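Local coordinates for uncharacterized protein RPA4178 (Rhodopseudomonas palustris, PDB 3LAG) that is of unknown function but adopts a cupin fold and binds metal ions, with nickel and calcium present in the crystal, at residues M2-K7 against R23-S28; G27-H32 against D78-S83. All coordinates share one frame; numbering follows the deposited sequence. Where two conformers were deposited one is given.

Interaction 1 (M2-K7 against R23-S28); sequences MTVAAK and RLPPGS
Val4 and Lys7 converge from one strand on the ring of Pro25, each crossing it obliquely. Val4 CG1, anti to the backbone N (chi1 169°), sits 4.1 Å from Pro25 CG. The lysine chain, extended beyond CG, brings Lys7 CE to the same ring carbon, Pro25 CG, at 3.9 Å. Val4 also lies beside Ser28, and the side chains of Lys7 and Arg23 start out next to each other; these four side chains share one face of the sheet. Ala6 turns elsewhere: its CB rests 3.7 Å from Leu24 CD1.

Lys7 and Arg23 form an antiparallel hydrogen-bonded pair, each backbone N giving to the other's O. Beyond it the partner chain makes the type II turn from Pro25 to Ser28 and comes back parallel, where Val4 N donates to Gly27 O at 3.0 Å, nearly straight at 173°. A water donates to Gly27 O as well, and to Met2 O, so that Gly27 O accepts from two donors. Within the turn, Ser28 OG donates to Pro25 O at 2.7 Å, in the carbonyl plane and on a lone pair.

The arginine end reaches away to salt bridges with Glu21 and Glu86. The contact closes the open end of the hairpin of strands 4-13 and 17-24, with Leu24 packing on Ile87 of strand 87-94 and Val79 of strand 76-80, and Thr3 on Ala29 of strand 28-34.

Interaction 2 (G27-H32 against D78-S83); sequences GSATGH and DVRNES
The Arg80 guanidinium carries the methyl of Ala29 over one face: Ala29 CB stands 3.3 Å from Arg80 NH2, offset toward the rim. One oxygen from each of two carboxylates lies at its edge, in the plane. Arg80 NH2 bonds to Asp78 OD2 on the syn side at 3.0 Å, and Arg80 NE to Glu82 OE2, which it meets nearly along the C-O bond, at 3.2 Å. The chain bends at chi3 (68°), turning NE out of line with CB. An alanine in place of Arg80 would probably leave Asp78 and Glu82 without the cation between them and take away the flat group packed over the Ala29 methyl.

Beneath this salt-bridge network the backbones run antiparallel, joining strands 28-34 and 76-80 of the cupin beta fold. Thr30 N donates to Val79 O, Asn81 N to Ser28 O and Gly27 N to Asn81 O. Thr30 adds a side-chain link: its OG1, held between the backbone N and carbonyl carbon (chi1 56°), accepts from Val79 N at 3.2 Å and donates to Gly31 O at 2.8 Å. A water joins Ser28 O to Glu82 OE2.

Asn81 OD1 accepts from Ser83 N, an Asx turn, and from Ser83 OG at 2.7 Å on a lone pair. Asn81 ND2 bonds to Leu24 O and Ala85 O, so both polar ends of this buried amide are engaged. On the side of the strand away from Arg80, the Val79 side chain comes within about 5 Å of the bound nickel ion.

From the N terminus, residues 2-7 open strand 4-13, and the chain returns along strand 17-24 to reach 23-28, where interaction 1 closes the hairpin at its open end, 15 residues lying between the segments. Gly27 and Ser28 belong to both contacts, so interaction 2 begins where interaction 1 ends; its own loop, closed by 78-83, is longer and follows the first in sequence, overlapping it in those two residues without enclosing it. Strand 28-34 thus lies between strands 4-13 and 76-80. The two contacts touch directly through Val4 O and Ala29 N, 3.0 Å apart, and through packing of Pro26 on Ser83. Together they tie the N-terminal hairpin to strands 28-34 and 76-80, which continue the same sheet on the 4-13 side.

Interaction 1 (M2-K7 against R23-S28)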
HETATM    1  N   MSE B   2      19.384  22.855   8.690  1.00 10.53           N
HETATM    2  CA  MSE B   2      18.621  23.242   7.524  0.50 10.80           C
HETATM    3  C   MSE B   2      17.854  22.161   6.818  1.00  9.36           C
HETATM    4  O   MSE B   2      16.890  22.449   6.108  1.00 10.09           O
HETATM    5  CB  MSE B   2      19.479  24.001   6.575  0.50 11.91           C
HETATM    6  CG  MSE B   2      19.715  25.308   7.166  0.50 11.05           C
HETATM    7 SE   MSE B   2      20.544  26.285   5.850  0.30 12.59          SE
HETATM    8  CE  MSE B   2      22.244  26.373   6.684  0.50  7.91           C
ATOM      9  N   THR B   3      18.231  20.910   7.030  1.00  8.50           N
ATOM     10  CA  THR B   3      17.463  19.801   6.484  0.50  8.05           C
ATOM     11  C   THR B   3      16.138  19.688   7.223  1.00  7.17           C
ATOM     12  O   THR B   3      16.105  19.770   8.457  1.00  8.17           O
ATOM     13  CB  THR B   3      18.215  18.473   6.639  0.50  8.78           C
ATOM     14  OG1 THR B   3      19.519  18.607   6.066  0.50  9.96           O
ATOM     15  CG2 THR B   3      17.465  17.341   5.938  0.50  6.54           C
ATOM     16  N   VAL B   4      15.059  19.492   6.474  1.00  8.03           N
ATOM     17  CA  VAL B   4      13.741  19.320   7.046  1.00  8.95           C
ATOM     18  C   VAL B   4      13.568  17.848   7.415  1.00  8.88           C
ATOM     19  O   VAL B   4      14.006  16.957   6.685  1.00  8.99           O
ATOM     20  CB  VAL B   4      12.661  19.774   6.041  1.00  9.86           C
ATOM     21  CG1 VAL B   4      11.262  19.365   6.505  1.00 11.12           C
ATOM     22  CG2 VAL B   4      12.758  21.287   5.828  1.00 12.38           C
ATOM     23  N   ALA B   5      12.949  17.576   8.555  1.00  9.49           N
ATOM     24  CA  ALA B   5      12.674  16.197   8.932  1.00 10.07           C
ATOM     25  C   ALA B   5      11.611  15.565   8.031  1.00  9.62           C
ATOM     26  O   ALA B   5      10.626  16.204   7.676  1.00 10.53           O
ATOM     27  CB  ALA B   5      12.252  16.122  10.389  1.00 11.63           C
ATOM     28  N   ALA B   6      11.825  14.311   7.654  1.00  8.64           N
ATOM     29  CA  ALA B   6      10.768  13.536   7.023  1.00  9.31           C
ATOM     30  C   ALA B   6       9.657  13.331   8.047  1.00  9.29           C
ATOM     31  O   ALA B   6       9.929  13.239   9.248  1.00 11.37           O
ATOM     32  CB  ALA B   6      11.308  12.205   6.562  1.00  9.73           C
ATOM     33  N   LYS B   7       8.415  13.243   7.581  1.00  9.89           N
ATOM     34  CA  LYS B   7       7.287  12.968   8.456  1.00 10.61           C
ATOM     35  C   LYS B   7       6.867  11.516   8.296  1.00  9.93           C
ATOM     36  O   LYS B   7       6.868  10.977   7.183  1.00  9.69           O
ATOM     37  CB  LYS B   7       6.114  13.875   8.090  1.00 13.34           C
ATOM     38  CG  LYS B   7       6.418  15.361   8.140  1.00 16.02           C
ATOM     39  CD  LYS B   7       5.253  16.166   7.562  1.00 19.48           C
ATOM     40  CE  LYS B   7       5.631  17.619   7.309  1.00 22.83           C
ATOM     41  NZ  LYS B   7       4.539  18.354   6.608  1.00 26.28           N
ATOM     42  N   ARG B  23       6.017  11.053   4.470  1.00  7.06           N
ATOM     43  CA  ARG B  23       5.843  12.283   3.708  1.00  8.39           C
ATOM     44  C   ARG B  23       7.126  13.079   3.793  1.00  8.04           C
ATOM     45  O   ARG B  23       7.578  13.442   4.882  1.00  8.76           O
ATOM     46  CB  ARG B  23       4.672  13.101   4.256  1.00 10.27           C
ATOM     47  CG  ARG B  23       3.338  12.481   3.946  1.00 11.22           C
ATOM     48  CD  ARG B  23       2.177  13.306   4.486  1.00 13.72           C
ATOM     49  NE  ARG B  23       0.909  12.794   3.985  1.00 16.37           N
ATOM     50  CZ  ARG B  23       0.318  13.207   2.869  1.00 18.23           C
ATOM     51  NH1 ARG B  23       0.860  14.162   2.124  1.00 16.60           N
ATOM     52  NH2 ARG B  23      -0.834  12.673   2.503  1.00 21.97           N
ATOM     53  N   LEU B  24       7.723  13.338   2.637  1.00  7.01           N
ATOM     54  CA  LEU B  24       8.970  14.085   2.573  1.00  7.43           C
ATOM     55  C   LEU B  24       8.759  15.400   1.850  1.00  7.80           C
ATOM     56  O   LEU B  24       8.624  15.435   0.622  1.00  7.28           O
ATOM     57  CB  LEU B  24      10.067  13.280   1.876  1.00  8.23           C
ATOM     58  CG  LEU B  24      10.876  12.345   2.771  1.00 11.03           C
ATOM     59  CD1 LEU B  24      10.050  11.159   3.219  1.00 11.51           C
ATOM     60  CD2 LEU B  24      12.116  11.890   2.023  1.00 13.75           C
ATOM     61  N   PRO B  25       8.734  16.499   2.612  1.00  7.93           N
ATOM     62  CA  PRO B  25       8.688  17.824   1.983  1.00  9.08           C
ATOM     63  C   PRO B  25       9.948  18.073   1.143  1.00  8.03           C
ATOM     64  O   PRO B  25      10.970  17.430   1.342  1.00  6.89           O
ATOM     65  CB  PRO B  25       8.691  18.771   3.186  1.00 10.56           C
ATOM     66  CG  PRO B  25       8.142  17.968   4.309  1.00 11.37           C
ATOM     67  CD  PRO B  25       8.657  16.580   4.082  1.00  9.48           C
ATOM     68  N   PRO B  26       9.891  19.024   0.210  1.00  7.78           N
ATOM     69  CA  PRO B  26      11.125  19.418  -0.483  1.00  7.96           C
ATOM     70  C   PRO B  26      12.207  19.797   0.527  1.00  7.44           C
ATOM     71  O   PRO B  26      11.920  20.492   1.504  1.00  7.91           O
ATOM     72  CB  PRO B  26      10.692  20.633  -1.307  1.00  9.33           C
ATOM     73  CG  PRO B  26       9.215  20.377  -1.559  1.00 10.34           C
ATOM     74  CD  PRO B  26       8.707  19.736  -0.297  1.00  9.25           C
ATOM     75  N   GLY B  27      13.428  19.320   0.309  1.00  7.77           N
ATOM     76  CA  GLY B  27      14.532  19.636   1.200  1.00  8.83           C
ATOM     77  C   GLY B  27      14.565  18.827   2.486  1.00  8.11           C
ATOM     78  O   GLY B  27      15.228  19.217   3.451  1.00  9.66           O
ATOM     79  N   SER B  28      13.858  17.703   2.516  1.00  7.97           N
ATOM     80  CA  SER B  28      13.831  16.861   3.706  1.00  7.82           C
ATOM     81  C   SER B  28      14.670  15.594   3.541  1.00  7.58           C
ATOM     82  O   SER B  28      15.100  15.249   2.429  1.00  7.65           O
ATOM     83  CB  SER B  28      12.385  16.486   4.068  1.00  8.39           C
ATOM     84  OG  SER B  28      11.818  15.597   3.123  1.00  8.11           O
TER
HETATM   85  O   HOH W   1      15.969  21.925   3.569  1.00 18.78           O

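Interaction 2 (G27-H32 against D78-S83)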
ATOM      1  N   GLY B  27      13.428  19.320   0.309  1.00  7.77           N
ATOM      2  CA  GLY B  27      14.532  19.636   1.200  1.00  8.83           C
ATOM      3  C   GLY B  27      14.565  18.827   2.486  1.00  8.11           C
ATOM      4  O   GLY B  27      15.228  19.217   3.451  1.00  9.66           O
ATOM      5  N   SER B  28      13.858  17.703   2.516  1.00  7.97           N
ATOM      6  CA  SER B  28      13.831  16.861   3.706  1.00  7.82           C
ATOM      7  C   SER B  28      14.670  15.594   3.541  1.00  7.58           C
ATOM      8  O   SER B  28      15.100  15.249   2.429  1.00  7.65           O
ATOM      9  CB  SER B  28      12.385  16.486   4.068  1.00  8.39           C
ATOM     10  OG  SER B  28      11.818  15.597   3.123  1.00  8.11           O
ATOM     11  N   ALA B  29      14.880  14.909   4.665  1.00  7.85           N
ATOM     12  CA  ALA B  29      15.583  13.627   4.699  1.00  8.79           C
ATOM     13  C   ALA B  29      15.111  12.791   5.882  1.00  9.15           C
ATOM     14  O   ALA B  29      14.791  13.330   6.937  1.00  9.58           O
ATOM     15  CB  ALA B  29      17.090  13.845   4.770  1.00 10.57           C
ATOM     16  N   THR B  30      15.076  11.474   5.711  1.00  8.75           N
ATOM     17  CA  THR B  30      14.735  10.571   6.810  1.00  8.97           C
ATOM     18  C   THR B  30      15.876  10.462   7.807  1.00  9.63           C
ATOM     19  O   THR B  30      15.659  10.118   8.971  1.00 10.11           O
ATOM     20  CB  THR B  30      14.476   9.148   6.298  1.00  9.05           C
ATOM     21  OG1 THR B  30      15.620   8.692   5.564  1.00  8.62           O
ATOM     22  CG2 THR B  30      13.280   9.117   5.365  1.00  9.78           C
ATOM     23  N   GLY B  31      17.084  10.759   7.336  1.00  8.62           N
ATOM     24  CA  GLY B  31      18.292  10.347   8.022  1.00  9.66           C
ATOM     25  C   GLY B  31      18.628   8.906   7.673  1.00  9.76           C
ATOM     26  O   GLY B  31      17.750   8.111   7.323  1.00  9.38           O
ATOM     27  N   HIS B  32      19.912   8.574   7.742  1.00  9.26           N
ATOM     28  CA  HIS B  32      20.371   7.219   7.481  0.50  9.06           C
ATOM     29  C   HIS B  32      19.760   6.241   8.472  1.00 10.32           C
ATOM     30  O   HIS B  32      19.710   6.503   9.678  1.00 10.29           O
ATOM     31  CB  HIS B  32      21.893   7.154   7.567  0.50 10.64           C
ATOM     32  CG  HIS B  32      22.463   5.883   7.028  0.50 13.79           C
ATOM     33  ND1 HIS B  32      22.542   4.725   7.772  0.50 16.22           N
ATOM     34  CD2 HIS B  32      22.972   5.584   5.810  0.50 14.15           C
ATOM     35  CE1 HIS B  32      23.077   3.769   7.035  0.50 15.30           C
ATOM     36  NE2 HIS B  32      23.348   4.264   5.842  0.50 15.79           N
ATOM     37  N   ASP B  78      19.981   6.641   3.440  1.00  8.72           N
ATOM     38  CA  ASP B  78      19.248   7.863   3.776  1.00  8.85           C
ATOM     39  C   ASP B  78      18.375   8.162   2.572  1.00  9.29           C
ATOM     40  O   ASP B  78      18.823   8.006   1.445  1.00 10.24           O
ATOM     41  CB  ASP B  78      20.226   9.018   3.998  1.00  9.13           C
ATOM     42  CG  ASP B  78      19.546  10.313   4.434  1.00  9.10           C
ATOM     43  OD1 ASP B  78      18.383  10.288   4.893  1.00  9.82           O
ATOM     44  OD2 ASP B  78      20.234  11.351   4.347  1.00 10.74           O
ATOM     45  N   VAL B  79      17.135   8.570   2.794  1.00  8.32           N
ATOM     46  CA  VAL B  79      16.263   8.926   1.692  1.00  9.53           C
ATOM     47  C   VAL B  79      15.918  10.403   1.815  1.00  8.46           C
ATOM     48  O   VAL B  79      15.575  10.885   2.894  1.00  8.85           O
ATOM     49  CB  VAL B  79      15.029   8.031   1.677  1.00 11.95           C
ATOM     50  CG1 VAL B  79      13.940   8.626   0.818  1.00 15.39           C
ATOM     51  CG2 VAL B  79      15.436   6.629   1.207  1.00 11.40           C
ATOM     52  N   ARG B  80      16.049  11.117   0.706  1.00  8.07           N
ATOM     53  CA  ARG B  80      15.893  12.561   0.711  1.00  7.84           C
ATOM     54  C   ARG B  80      15.017  13.041  -0.419  1.00  7.55           C
ATOM     55  O   ARG B  80      14.850  12.357  -1.429  1.00  8.75           O
ATOM     56  CB  ARG B  80      17.256  13.227   0.570  1.00  9.00           C
ATOM     57  CG  ARG B  80      18.286  12.668   1.526  1.00 10.44           C
ATOM     58  CD  ARG B  80      19.622  13.352   1.367  1.00 12.38           C
ATOM     59  NE  ARG B  80      19.607  14.743   1.805  1.00 14.24           N
ATOM     60  CZ  ARG B  80      19.940  15.156   3.027  1.00 15.54           C
ATOM     61  NH1 ARG B  80      19.910  16.448   3.325  1.00 17.17           N
ATOM     62  NH2 ARG B  80      20.303  14.284   3.955  1.00 15.63           N
ATOM     63  N   ASN B  81      14.481  14.243  -0.253  1.00  7.19           N
ATOM     64  CA  ASN B  81      13.733  14.880  -1.314  1.00  7.24           C
ATOM     65  C   ASN B  81      14.446  16.132  -1.811  1.00  7.31           C
ATOM     66  O   ASN B  81      14.425  17.175  -1.146  1.00  8.60           O
ATOM     67  CB  ASN B  81      12.325  15.212  -0.843  1.00  7.41           C
ATOM     68  CG  ASN B  81      11.445  15.697  -1.965  1.00  6.50           C
ATOM     69  OD1 ASN B  81      11.883  15.808  -3.119  1.00  6.96           O
ATOM     70  ND2 ASN B  81      10.189  15.979  -1.641  1.00  6.59           N
ATOM     71  N   GLU B  82      15.098  16.006  -2.966  1.00  7.40           N
ATOM     72  CA  GLU B  82      15.771  17.140  -3.591  1.00  8.78           C
ATOM     73  C   GLU B  82      14.938  17.704  -4.741  1.00  8.66           C
ATOM     74  O   GLU B  82      15.412  18.542  -5.511  1.00 10.20           O
ATOM     75  CB  GLU B  82      17.167  16.747  -4.082  1.00  9.59           C
ATOM     76  CG  GLU B  82      18.040  16.053  -3.033  1.00 11.93           C
ATOM     77  CD  GLU B  82      18.391  16.928  -1.847  1.00 15.33           C
ATOM     78  OE1 GLU B  82      18.187  18.157  -1.926  1.00 17.64           O
ATOM     79  OE2 GLU B  82      18.880  16.386  -0.828  1.00 17.99           O
ATOM     80  N   SER B  83      13.698  17.234  -4.850  1.00  7.96           N
ATOM     81  CA  SER B  83      12.780  17.698  -5.877  1.00  8.19           C
ATOM     82  C   SER B  83      11.927  18.838  -5.338  1.00  8.10           C
ATOM     83  O   SER B  83      12.055  19.237  -4.172  1.00  8.66           O
ATOM     84  CB  SER B  83      11.882  16.549  -6.357  1.00  9.10           C
ATOM     85  OG  SER B  83      10.751  16.347  -5.511  1.00  8.24           O
TER
HETATM   86  O   HOH W   2      17.129  17.012   1.450  1.00 17.00           O